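Local atomic coordinates of T cell receptor gamma chain (Monodelphis domestica, PDB entry 7L15), a protein that forms the gamma subunit of the marsupial gamma-mu T cell receptor, pairing with a mu chain and probably taking part in antigen recognition. Residues B[39-42]-B[43-46]; B[51-54]-B[55-58]. All coordinates share one frame; numbering follows the deposited sequence.

Contact 1: residues B[39-42]-B[43-46]; sequences RSQE and GRAP
R39, Q41 and A45 converge on one water molecule through their backbones. The water oxygen accepts a hydrogen bond from Q41 N at 2.9 Å. It donates to A45 O at 2.9 Å and, more weakly, to R39 O at 3.3 Å. The water thus bridges the two arms where they run back past each other. The same R39 O is also approached by a carbon, with P46 CA 3.2 Å away in a CA-H...O contact. Beside it the CB atoms of P46 and S40 pack loosely.

The chain reverses in a type II beta turn from Q41 to R44. R44 N donates to Q41 O at 2.9 Å with an N-H...O angle of 158°, and the nitrogen is tilted 33° from the carbonyl plane. G43 takes the third place of the turn, with the positive phi that a type II turn needs there and that glycine adopts easily. This is the loop between strands 34-40 and 47-53, the C-C' loop of an immunoglobulin V domain. Its S40, A45 and P46 pack on W53, F120 and H104 of the mu chain, respectively.

The R44 side chain starts out over the turn. Its CB lies 3.5 Å from Q41 O. CG sits beside the backbone N of R44, opposite the carbonyl carbon (chi1 -50°), and there it meets Q41 CB at 4.1 Å. Beyond these atoms the R44 guanidinium lies obliquely to Q41 OE1. The amide of Q41 is anchored at its other end: NE2 gives hydrogen bonds to S90 O and S92 O. That nitrogen also lies 3.8 Å above one face of the R39 guanidinium, offset toward its rim. R39 NH1 in turn makes a weak hydrogen bond to Y95 OH.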
loop_
_atom_site.group_PDB
_atom_site.type_symbol
_atom_site.label_atom_id
_atom_site.label_comp_id
_atom_site.label_asym_id
_atom_site.label_seq_id
_atom_site.Cartn_x
_atom_site.Cartn_y
_atom_site.Cartn_z
ATOM N N ARG B 39 -15.633 3.393 -2.482
ATOM C CA ARG B 39 -14.764 3.667 -3.609
ATOM C C ARG B 39 -13.846 4.823 -3.266
ATOM O O ARG B 39 -14.271 5.817 -2.673
ATOM C CB ARG B 39 -15.541 4.002 -4.883
ATOM C CG ARG B 39 -14.626 4.411 -6.045
ATOM C CD ARG B 39 -15.385 4.533 -7.356
ATOM N NE ARG B 39 -16.407 5.567 -7.275
ATOM C CZ ARG B 39 -17.320 5.794 -8.208
ATOM N NH1 ARG B 39 -17.349 5.059 -9.316
ATOM N NH2 ARG B 39 -18.187 6.774 -8.033
ATOM N N SER B 40 -12.600 4.703 -3.695
ATOM C CA SER B 40 -11.593 5.723 -3.500
ATOM C C SER B 40 -11.018 6.130 -4.851
ATOM O O SER B 40 -10.558 5.273 -5.612
ATOM C CB SER B 40 -10.499 5.190 -2.590
ATOM O OG SER B 40 -9.388 6.032 -2.626
ATOM N N GLN B 41 -11.002 7.442 -5.131
ATOM C CA GLN B 41 -10.391 7.961 -6.349
ATOM C C GLN B 41 -9.480 9.115 -5.976
ATOM O O GLN B 41 -9.787 9.896 -5.071
ATOM C CB GLN B 41 -11.451 8.423 -7.399
ATOM C CG GLN B 41 -12.423 7.325 -7.885
ATOM C CD GLN B 41 -13.547 7.851 -8.793
ATOM O OE1 GLN B 41 -14.167 8.897 -8.528
ATOM N NE2 GLN B 41 -13.798 7.131 -9.876
ATOM N N GLU B 42 -8.353 9.206 -6.683
ATOM C CA GLU B 42 -7.344 10.228 -6.449
ATOM C C GLU B 42 -7.959 11.617 -6.346
ATOM O O GLU B 42 -8.695 12.049 -7.230
ATOM C CB GLU B 42 -6.331 10.193 -7.593
ATOM C CG GLU B 42 -5.087 11.005 -7.352
ATOM C CD GLU B 42 -4.246 10.449 -6.219
ATOM O OE1 GLU B 42 -4.280 9.220 -5.995
ATOM O OE2 GLU B 42 -3.563 11.247 -5.543
ATOM N N GLY B 43 -7.649 12.323 -5.264
ATOM C CA GLY B 43 -8.123 13.681 -5.104
ATOM C C GLY B 43 -9.594 13.816 -4.745
ATOM O O GLY B 43 -10.074 14.949 -4.590
ATOM N N ARG B 44 -10.330 12.711 -4.621
ATOM C CA ARG B 44 -11.712 12.745 -4.168
ATOM C C ARG B 44 -11.818 12.151 -2.773
ATOM O O ARG B 44 -10.993 11.334 -2.363
ATOM C CB ARG B 44 -12.641 11.958 -5.104
ATOM C CG ARG B 44 -12.489 12.297 -6.589
ATOM C CD ARG B 44 -12.953 13.728 -6.910
ATOM N NE ARG B 44 -12.902 13.960 -8.345
ATOM C CZ ARG B 44 -13.904 13.706 -9.174
ATOM N NH1 ARG B 44 -15.059 13.234 -8.690
ATOM N NH2 ARG B 44 -13.758 13.932 -10.479
ATOM N N ALA B 45 -12.888 12.521 -2.064
ATOM C CA ALA B 45 -13.183 11.855 -0.804
ATOM C C ALA B 45 -13.634 10.431 -1.076
ATOM O O ALA B 45 -14.494 10.213 -1.938
ATOM C CB ALA B 45 -14.268 12.594 -0.032
ATOM N N PRO B 46 -13.091 9.437 -0.376
ATOM C CA PRO B 46 -13.673 8.093 -0.469
ATOM C C PRO B 46 -15.135 8.154 -0.056
ATOM O O PRO B 46 -15.530 8.970 0.775
ATOM C CB PRO B 46 -12.834 7.253 0.501
ATOM C CG PRO B 46 -12.006 8.228 1.283
ATOM C CD PRO B 46 -11.899 9.498 0.481
HETATM O O HOH W 1 -13.527 8.660 -4.217
#

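Contact 2: residues B[51-54]-B[55-58]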
loop_
_atom_site.group_PDB
_atom_site.type_symbol
_atom_site.label_atom_id
_atom_site.label_comp_id
_atom_site.label_asym_id
_atom_site.label_seq_id
_atom_site.Cartn_x
_atom_site.Cartn_y
_atom_site.Cartn_z
ATOM N N VAL B 51 -24.813 -0.582 0.131
ATOM C CA VAL B 51 -24.726 -1.517 1.242
ATOM C C VAL B 51 -25.606 -2.723 0.929
ATOM O O VAL B 51 -26.681 -2.593 0.332
ATOM C CB VAL B 51 -25.121 -0.866 2.583
ATOM C CG1 VAL B 51 -26.563 -0.368 2.544
ATOM C CG2 VAL B 51 -24.911 -1.850 3.723
ATOM N N TYR B 52 -25.129 -3.903 1.301
ATOM C CA TYR B 52 -25.766 -5.162 0.962
ATOM C C TYR B 52 -26.045 -5.924 2.245
ATOM O O TYR B 52 -25.147 -6.090 3.080
ATOM C CB TYR B 52 -24.876 -5.986 0.028
ATOM C CG TYR B 52 -25.349 -7.403 -0.227
ATOM C CD1 TYR B 52 -26.422 -7.663 -1.072
ATOM C CD2 TYR B 52 -24.701 -8.482 0.357
ATOM C CE1 TYR B 52 -26.844 -8.964 -1.315
ATOM C CE2 TYR B 52 -25.111 -9.785 0.120
ATOM C CZ TYR B 52 -26.183 -10.024 -0.714
ATOM O OH TYR B 52 -26.593 -11.324 -0.944
ATOM N N SER B 53 -27.293 -6.359 2.404
ATOM C CA SER B 53 -27.698 -7.204 3.521
ATOM C C SER B 53 -27.554 -8.661 3.093
ATOM O O SER B 53 -28.269 -9.123 2.197
ATOM C CB SER B 53 -29.135 -6.892 3.934
ATOM O OG SER B 53 -29.566 -7.748 4.978
ATOM N N ARG B 54 -26.635 -9.391 3.728
ATOM C CA ARG B 54 -26.419 -10.777 3.334
ATOM C C ARG B 54 -27.672 -11.620 3.569
ATOM O O ARG B 54 -28.085 -12.393 2.695
ATOM C CB ARG B 54 -25.222 -11.354 4.087
ATOM C CG ARG B 54 -23.863 -10.935 3.524
ATOM C CD ARG B 54 -22.775 -11.778 4.138
ATOM N NE ARG B 54 -23.020 -11.928 5.565
ATOM C CZ ARG B 54 -22.423 -12.826 6.333
ATOM N NH1 ARG B 54 -21.537 -13.664 5.810
ATOM N NH2 ARG B 54 -22.719 -12.887 7.624
ATOM N N SER B 55 -28.303 -11.466 4.737
ATOM C CA SER B 55 -29.491 -12.249 5.056
ATOM C C SER B 55 -30.609 -11.969 4.063
ATOM O O SER B 55 -31.010 -12.850 3.294
ATOM C CB SER B 55 -29.955 -11.948 6.482
ATOM O OG SER B 55 -30.755 -10.777 6.490
ATOM N N LYS B 56 -31.111 -10.727 4.045
ATOM C CA LYS B 56 -32.161 -10.355 3.101
ATOM C C LYS B 56 -31.689 -10.387 1.644
ATOM O O LYS B 56 -32.514 -10.176 0.748
ATOM C CB LYS B 56 -32.727 -8.962 3.437
ATOM C CG LYS B 56 -32.895 -8.706 4.942
ATOM C CD LYS B 56 -33.893 -7.594 5.265
ATOM C CE LYS B 56 -33.525 -6.244 4.663
ATOM N NZ LYS B 56 -32.306 -5.621 5.274
ATOM N N SER B 57 -30.409 -10.672 1.383
ATOM C CA SER B 57 -29.851 -10.726 0.024
ATOM C C SER B 57 -30.284 -9.515 -0.800
ATOM O O SER B 57 -30.764 -9.636 -1.928
ATOM C CB SER B 57 -30.235 -12.030 -0.670
ATOM O OG SER B 57 -29.433 -12.226 -1.827
ATOM N N GLU B 58 -30.082 -8.330 -0.227
ATOM C CA GLU B 58 -30.635 -7.092 -0.757
ATOM C C GLU B 58 -29.527 -6.056 -0.918
ATOM O O GLU B 58 -28.770 -5.804 0.026
ATOM C CB GLU B 58 -31.726 -6.581 0.179
ATOM C CG GLU B 58 -32.498 -5.410 -0.347
ATOM C CD GLU B 58 -33.500 -4.919 0.659
ATOM O OE1 GLU B 58 -33.842 -3.721 0.613
ATOM O OE2 GLU B 58 -33.935 -5.735 1.506
#
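The Y52 ring lies along the S57-E58 backbone, which meets it obliquely. Y52 CD1 is 3.2 Å from E58 O, and Y52 CE1 is 3.5 Å from S57 C. At the tip of the side chain Y52 OH is hydrogen-bonded to S57 OG at 3.1 Å. A72 and K74 of strand 70-75 also touch the Y52 side chain.

The backbone here forms a G1 beta bulge, with S57 and E58 both facing S53. S57 has positive phi and psi, a left-handed conformation. The bulge closes the turn between strands 47-53 and 58-61, the C' and C'' strands of the V domain. By position this turn corresponds to the CDR2 loop.

S53 and E58 are an antiparallel hydrogen-bonded pair. S53 N donates to E58 O at 2.9 Å, in the carbonyl plane. The return bond from E58 N reaches a lone pair of S53 O at 3.1 Å. Within the turn S57 N makes a weak bond to R54 O.

S53 OG is held from several directions. Its main partner is D33 OD2, and D33 OD1 also takes S55 N. The K56 chain bends at chi3 and chi4 (-59° and -69°), which folds its ammonium back to S53. Two weak bonds reach S53 OG from that lysine, one from K56 N and one from K56 NZ, each 3.5 Å long.

Contacts 1 and 2 are successive turns of one sheet in the V domain. Strand 47-53 links them: it starts where contact 1 closes and runs into contact 2. Their centres are 25 Å apart and their nearest atoms about 10 Å, so they do not touch. Strand 34-40 pairs with strand 47-53 along the way, through backbone bonds of R39 with E47 near contact 1 and of Y52 with V35 near contact 2. The settings differ. S40, A45 and P46 of contact 1 pack against the mu chain, whereas no other chain of the assembly touches residues 51-58. One turn therefore belongs to the chain-pairing side, the other to a probable CDR2 loop.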